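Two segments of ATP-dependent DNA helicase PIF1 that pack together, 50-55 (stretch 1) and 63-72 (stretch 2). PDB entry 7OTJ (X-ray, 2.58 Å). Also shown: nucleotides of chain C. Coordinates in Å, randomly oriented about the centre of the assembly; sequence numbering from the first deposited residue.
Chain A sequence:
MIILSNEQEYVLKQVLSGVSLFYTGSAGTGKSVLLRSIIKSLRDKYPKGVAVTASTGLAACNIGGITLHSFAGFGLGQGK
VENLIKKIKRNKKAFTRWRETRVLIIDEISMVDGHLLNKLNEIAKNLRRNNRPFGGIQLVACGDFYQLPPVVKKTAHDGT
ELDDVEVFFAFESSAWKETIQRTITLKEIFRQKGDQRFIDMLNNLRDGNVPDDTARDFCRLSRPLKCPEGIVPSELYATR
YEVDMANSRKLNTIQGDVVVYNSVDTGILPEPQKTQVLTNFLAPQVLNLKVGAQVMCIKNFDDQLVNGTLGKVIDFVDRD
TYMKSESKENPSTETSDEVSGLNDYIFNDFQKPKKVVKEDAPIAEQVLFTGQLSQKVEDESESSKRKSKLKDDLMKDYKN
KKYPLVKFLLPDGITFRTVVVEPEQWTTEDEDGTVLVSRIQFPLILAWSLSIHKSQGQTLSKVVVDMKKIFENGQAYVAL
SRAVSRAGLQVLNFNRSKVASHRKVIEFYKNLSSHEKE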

ATOM      1  N   VAL A  50     -10.426   5.468 -16.247  1.00 51.57           N
ATOM      2  CA  VAL A  50      -9.097   5.040 -15.830  1.00 48.43           C
ATOM      3  C   VAL A  50      -9.217   4.514 -14.409  1.00 44.91           C
ATOM      4  O   VAL A  50      -9.589   5.252 -13.489  1.00 54.90           O
ATOM      5  CB  VAL A  50      -8.073   6.181 -15.912  1.00 50.95           C
ATOM      6  CG1 VAL A  50      -6.689   5.660 -15.554  1.00 42.02           C
ATOM      7  CG2 VAL A  50      -8.087   6.812 -17.302  1.00 46.34           C
ATOM      8  N   ALA A  51      -8.938   3.229 -14.243  1.00 43.80           N
ATOM      9  CA  ALA A  51      -8.992   2.560 -12.952  1.00 46.31           C
ATOM     10  C   ALA A  51      -7.577   2.496 -12.374  1.00 39.75           C
ATOM     11  O   ALA A  51      -6.712   1.808 -12.924  1.00 44.99           O
ATOM     12  CB  ALA A  51      -9.606   1.173 -13.112  1.00 40.40           C
ATOM     13  N   VAL A  52      -7.327   3.245 -11.299  1.00 40.00           N
ATOM     14  CA  VAL A  52      -6.027   3.249 -10.621  1.00 39.28           C
ATOM     15  C   VAL A  52      -6.073   2.278  -9.445  1.00 41.01           C
ATOM     16  O   VAL A  52      -6.878   2.449  -8.521  1.00 42.98           O
ATOM     17  CB  VAL A  52      -5.648   4.660 -10.143  1.00 46.03           C
ATOM     18  CG1 VAL A  52      -4.268   4.650  -9.503  1.00 45.33           C
ATOM     19  CG2 VAL A  52      -5.724   5.663 -11.285  1.00 40.82           C
ATOM     20  N   THR A  53      -5.147   1.321  -9.416  1.00 43.99           N
ATOM     21  CA  THR A  53      -5.178   0.256  -8.416  1.00 37.72           C
ATOM     22  C   THR A  53      -3.761  -0.180  -8.077  1.00 43.01           C
ATOM     23  O   THR A  53      -2.822   0.015  -8.855  1.00 38.33           O
ATOM     24  CB  THR A  53      -5.959  -1.010  -8.829  1.00 37.76           C
ATOM     25  OG1 THR A  53      -5.319  -1.642  -9.944  1.00 43.29           O
ATOM     26  CG2 THR A  53      -7.419  -0.718  -9.141  1.00 38.58           C
ATOM     27  N   ALA A  54      -3.614  -0.722  -6.874  1.00 41.18           N
ATOM     28  CA  ALA A  54      -2.379  -1.343  -6.433  1.00 36.71           C
ATOM     29  C   ALA A  54      -2.736  -2.528  -5.550  1.00 42.66           C
ATOM     30  O   ALA A  54      -3.877  -2.678  -5.106  1.00 41.32           O
ATOM     31  CB  ALA A  54      -1.477  -0.347  -5.695  1.00 40.35           C
ATOM     32  N   SER A  55      -1.743  -3.386  -5.305  1.00 46.05           N
ATOM     33  CA  SER A  55      -1.993  -4.623  -4.574  1.00 37.15           C
ATOM     34  C   SER A  55      -2.293  -4.373  -3.101  1.00 43.55           C
ATOM     35  O   SER A  55      -2.990  -5.177  -2.473  1.00 44.05           O
ATOM     36  CB  SER A  55      -0.798  -5.562  -4.706  1.00 40.66           C
ATOM     37  OG  SER A  55       0.392  -4.908  -4.301  1.00 54.41           O
ATOM     38  N   ILE A  63      -0.369   6.365  -5.421  1.00 48.27           N
ATOM     39  CA  ILE A  63      -0.650   6.782  -6.790  1.00 44.77           C
ATOM     40  C   ILE A  63      -2.085   7.279  -6.892  1.00 40.82           C
ATOM     41  O   ILE A  63      -2.668   7.300  -7.981  1.00 53.02           O
ATOM     42  CB  ILE A  63      -0.389   5.640  -7.782  1.00 38.70           C
ATOM     43  CG1 ILE A  63      -1.208   4.415  -7.387  1.00 38.15           C
ATOM     44  CG2 ILE A  63       1.095   5.309  -7.824  1.00 38.05           C
ATOM     45  CD1 ILE A  63      -1.085   3.276  -8.352  1.00 37.33           C
ATOM     46  N   GLY A  64      -2.665   7.668  -5.761  1.00 46.35           N
ATOM     47  CA  GLY A  64      -4.033   8.168  -5.749  1.00 42.90           C
ATOM     48  C   GLY A  64      -5.056   7.162  -6.231  1.00 49.68           C
ATOM     49  O   GLY A  64      -5.963   7.514  -6.992  1.00 48.55           O
ATOM     50  N   GLY A  65      -4.953   5.918  -5.772  1.00 49.16           N
ATOM     51  CA  GLY A  65      -5.880   4.899  -6.202  1.00 42.13           C
ATOM     52  C   GLY A  65      -6.484   4.102  -5.065  1.00 47.13           C
ATOM     53  O   GLY A  65      -6.491   4.536  -3.908  1.00 46.86           O
ATOM     54  N   ILE A  66      -7.020   2.931  -5.400  1.00 44.09           N
ATOM     55  CA  ILE A  66      -7.661   2.044  -4.445  1.00 44.69           C
ATOM     56  C   ILE A  66      -7.119   0.645  -4.693  1.00 43.74           C
ATOM     57  O   ILE A  66      -6.454   0.386  -5.694  1.00 48.41           O
ATOM     58  CB  ILE A  66      -9.198   2.073  -4.561  1.00 52.30           C
ATOM     59  CG1 ILE A  66      -9.631   1.542  -5.930  1.00 44.58           C
ATOM     60  CG2 ILE A  66      -9.724   3.482  -4.308  1.00 43.55           C
ATOM     61  CD1 ILE A  66     -11.124   1.580  -6.163  1.00 54.34           C
ATOM     62  N   THR A  67      -7.380  -0.255  -3.756  1.00 40.42           N
ATOM     63  CA  THR A  67      -6.861  -1.602  -3.926  1.00 44.36           C
ATOM     64  C   THR A  67      -7.506  -2.278  -5.132  1.00 50.20           C
ATOM     65  O   THR A  67      -8.583  -1.895  -5.601  1.00 48.46           O
ATOM     66  CB  THR A  67      -7.072  -2.439  -2.665  1.00 47.52           C
ATOM     67  OG1 THR A  67      -8.465  -2.747  -2.507  1.00 41.56           O
ATOM     68  CG2 THR A  67      -6.565  -1.686  -1.443  1.00 40.93           C
ATOM     69  N   LEU A  68      -6.801  -3.280  -5.659  1.00 43.99           N
ATOM     70  CA  LEU A  68      -7.369  -4.090  -6.728  1.00 43.37           C
ATOM     71  C   LEU A  68      -8.665  -4.753  -6.274  1.00 49.15           C
ATOM     72  O   LEU A  68      -9.657  -4.760  -7.011  1.00 51.74           O
ATOM     73  CB  LEU A  68      -6.353  -5.137  -7.193  1.00 39.66           C
ATOM     74  CG  LEU A  68      -6.711  -5.987  -8.416  1.00 38.49           C
ATOM     75  CD1 LEU A  68      -7.094  -5.099  -9.590  1.00 38.28           C
ATOM     76  CD2 LEU A  68      -5.552  -6.898  -8.790  1.00 38.16           C
ATOM     77  N   HIS A  69      -8.672  -5.318  -5.062  1.00 48.93           N
ATOM     78  CA  HIS A  69      -9.880  -5.966  -4.556  1.00 45.06           C
ATOM     79  C   HIS A  69     -11.034  -4.979  -4.445  1.00 50.01           C
ATOM     80  O   HIS A  69     -12.169  -5.294  -4.825  1.00 50.15           O
ATOM     81  CB  HIS A  69      -9.606  -6.618  -3.201  1.00 42.61           C
ATOM     82  CG  HIS A  69      -8.639  -7.759  -3.265  1.00 46.47           C
ATOM     83  ND1 HIS A  69      -7.273  -7.576  -3.302  1.00 46.35           N
ATOM     84  CD2 HIS A  69      -8.842  -9.098  -3.296  1.00 43.13           C
ATOM     85  CE1 HIS A  69      -6.676  -8.752  -3.355  1.00 46.62           C
ATOM     86  NE2 HIS A  69      -7.605  -9.692  -3.355  1.00 49.90           N
ATOM     87  N   SER A  70     -10.761  -3.774  -3.938  1.00 45.68           N
ATOM     88  CA  SER A  70     -11.823  -2.787  -3.778  1.00 47.01           C
ATOM     89  C   SER A  70     -12.392  -2.362  -5.128  1.00 53.05           C
ATOM     90  O   SER A  70     -13.605  -2.157  -5.259  1.00 50.83           O
ATOM     91  CB  SER A  70     -11.295  -1.574  -3.018  1.00 43.66           C
ATOM     92  OG  SER A  70     -12.352  -0.768  -2.542  1.00 45.10           O
ATOM     93  N   PHE A  71     -11.531  -2.241  -6.145  1.00 42.15           N
ATOM     94  CA  PHE A  71     -12.006  -1.851  -7.468  1.00 48.29           C
ATOM     95  C   PHE A  71     -12.959  -2.888  -8.039  1.00 51.53           C
ATOM     96  O   PHE A  71     -13.946  -2.539  -8.697  1.00 53.57           O
ATOM     97  CB  PHE A  71     -10.830  -1.654  -8.427  1.00 46.78           C
ATOM     98  CG  PHE A  71     -11.227  -1.715  -9.880  1.00 49.29           C
ATOM     99  CD1 PHE A  71     -11.789  -0.610 -10.506  1.00 44.33           C
ATOM    100  CD2 PHE A  71     -11.053  -2.877 -10.618  1.00 51.12           C
ATOM    101  CE1 PHE A  71     -12.164  -0.663 -11.835  1.00 51.13           C
ATOM    102  CE2 PHE A  71     -11.432  -2.933 -11.956  1.00 40.66           C
ATOM    103  CZ  PHE A  71     -11.981  -1.825 -12.560  1.00 41.17           C
ATOM    104  N   ALA A  72     -12.682  -4.166  -7.790  1.00 51.31           N
ATOM    105  CA  ALA A  72     -13.446  -5.232  -8.424  1.00 43.49           C
ATOM    106  C   ALA A  72     -14.860  -5.311  -7.871  1.00 46.57           C
ATOM    107  O   ALA A  72     -15.810  -5.557  -8.622  1.00 56.76           O
ATOM    108  CB  ALA A  72     -12.724  -6.567  -8.249  1.00 46.68           C
TER
ATOM    109  P    DT C   4      -3.743  -4.556   2.810  1.00 52.73           P
ATOM    110  OP1  DT C   4      -3.637  -3.195   2.231  1.00 44.71           O
ATOM    111  OP2  DT C   4      -3.953  -4.747   4.261  1.00 51.47           O
ATOM    112  O5'  DT C   4      -4.908  -5.302   2.005  1.00 51.97           O
ATOM    113  C5'  DT C   4      -4.940  -5.206   0.593  1.00 45.44           C
ATOM    114  C4'  DT C   4      -5.971  -6.144  -0.006  1.00 47.83           C
ATOM    115  O4'  DT C   4      -5.555  -7.514   0.169  1.00 53.51           O
ATOM    116  C3'  DT C   4      -7.343  -6.074   0.629  1.00 43.48           C
ATOM    117  O3'  DT C   4      -8.064  -5.012   0.057  1.00 48.86           O
ATOM    118  C2'  DT C   4      -7.934  -7.430   0.246  1.00 44.50           C
ATOM    119  C1'  DT C   4      -6.702  -8.342   0.276  1.00 51.65           C
ATOM    120  N1   DT C   4      -6.593  -9.180   1.524  1.00 54.18           N
ATOM    121  C2   DT C   4      -6.773 -10.537   1.426  1.00 52.05           C
ATOM    122  O2   DT C   4      -7.013 -11.100   0.377  1.00 64.72           O
ATOM    123  N3   DT C   4      -6.661 -11.220   2.606  1.00 59.87           N
ATOM    124  C4   DT C   4      -6.394 -10.696   3.854  1.00 60.86           C
ATOM    125  O4   DT C   4      -6.316 -11.397   4.854  1.00 62.93           O
ATOM    126  C5   DT C   4      -6.214  -9.266   3.898  1.00 62.83           C
ATOM    127  C7   DT C   4      -5.916  -8.589   5.203  1.00 53.54           C
ATOM    128  C6   DT C   4      -6.319  -8.580   2.743  1.00 60.86           C
ATOM    129  P    DT C   5      -9.122  -4.171   0.922  1.00 47.72           P
ATOM    130  OP1  DT C   5      -9.540  -3.046   0.049  1.00 49.65           O
ATOM    131  OP2  DT C   5      -8.557  -3.890   2.264  1.00 54.68           O
ATOM    132  O5'  DT C   5     -10.382  -5.148   1.037  1.00 53.42           O
ATOM    133  C5'  DT C   5     -11.192  -5.387  -0.111  1.00 51.30           C
ATOM    134  C4'  DT C   5     -12.671  -5.300   0.234  1.00 51.85           C
ATOM    135  O4'  DT C   5     -13.051  -6.460   1.015  1.00 55.46           O
ATOM    136  C3'  DT C   5     -13.079  -4.078   1.052  1.00 51.65           C
ATOM    137  O3'  DT C   5     -14.353  -3.597   0.621  1.00 68.44           O
ATOM    138  C2'  DT C   5     -13.127  -4.612   2.487  1.00 50.89           C
ATOM    139  C1'  DT C   5     -13.520  -6.071   2.292  1.00 48.79           C
ATOM    140  N1   DT C   5     -12.918  -6.988   3.290  1.00 50.49           N
ATOM    141  C2   DT C   5     -13.734  -7.804   4.040  1.00 56.13           C
ATOM    142  O2   DT C   5     -14.945  -7.814   3.941  1.00 61.52           O
ATOM    143  N3   DT C   5     -13.075  -8.617   4.924  1.00 58.09           N
ATOM    144  C4   DT C   5     -11.708  -8.697   5.125  1.00 57.26           C
ATOM    145  O4   DT C   5     -11.209  -9.460   5.943  1.00 58.67           O
ATOM    146  C5   DT C   5     -10.910  -7.820   4.303  1.00 57.14           C
ATOM    147  C7   DT C   5      -9.414  -7.818   4.432  1.00 50.82           C
ATOM    148  C6   DT C   5     -11.548  -7.021   3.432  1.00 52.87           C
ATOM    149  P    DT C   6     -14.499  -2.128  -0.024  1.00 84.98           P
ATOM    150  OP1  DT C   6     -14.544  -2.295  -1.491  1.00 78.43           O
ATOM    151  OP2  DT C   6     -13.473  -1.240   0.568  1.00 77.83           O
ATOM    152  O5'  DT C   6     -15.938  -1.631   0.476  1.00 93.74           O
HETATM  153  O   HOH W   1      -5.499  -5.561  -4.025  1.00 37.19           O

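A short parallel pairing can lead straight into a helix, and this contact in the helicase PIF1 illustrates the arrangement. Strand 50-54 is one partner; the second stretch meets it first as a loop or turn, then as two residues of strand, then as a helix.

Ile 63 opens the contact, and its CA-to-CB bond points toward the strand. Its CD1 lies 3.7 Å from CG1 of Val 52, an apolar contact between two buried side chains, and also 3.7 Å from the carbonyl O of Thr 53. Gly 64 adds little to the contact, but its positive phi (61°) is a conformation that favours glycine. At Gly 65 the constraint is steric: a CB in the ideal position would point toward the strand and sit 2.6 Å from CG1 of Val 52, a clash. Without one, the backbone comes close, and Gly 65 CA makes a CA-H...O contact of 3.5 Å with Val 52 O.

Ile 66 begins the parallel pairing, opposite Thr 53. As is usual for parallel strands, one residue bonds to the two neighbours of its partner: Ile 66 N donates to Val 52 O (3.2 Å, nearly linear at 169°), and Ala 54 N donates to Ile 66 O (3.3 Å). The same carbonyl also receives a short CA-H...O contact, 3.0 Å from Thr 53 CA to Ile 66 O. The side chains of Ile 66 and Thr 53 lie on the same face of the sheet.

Thr 67 stands where strand becomes helix. Its CA contacts Ala 54 O at 3.4 Å, while its CA-to-CB bond points away overall, though CB still touches the other stretch, and OG1 serves as the N-cap: OG1 accepts from Ser 70 N (2.9 Å) and donates to OP1 of DT5 (2.8 Å). One hydroxyl thus joins helix start to DNA backbone.

With Leu 68 the pairing runs into the helix, its N donating to Ala 54 O at 3.0 Å. His 69 turns one ring face to C2' of DT4, and its ND1 shares a water (2.8 Å from the water O) that donates to Ser 55 O (3.0 Å from the same water O), bridging the stretches. Ser 70 makes no contact with the strand; its OG donates to OP1 of DT6 (2.9 Å).

Phe 71 turns back toward the strand. Its CE1 packs 3.4 Å from CB of Ala 51, and its CB lies 3.6 Å from CG2 of Thr 53, so one aromatic residue packs the helix against two strand residues.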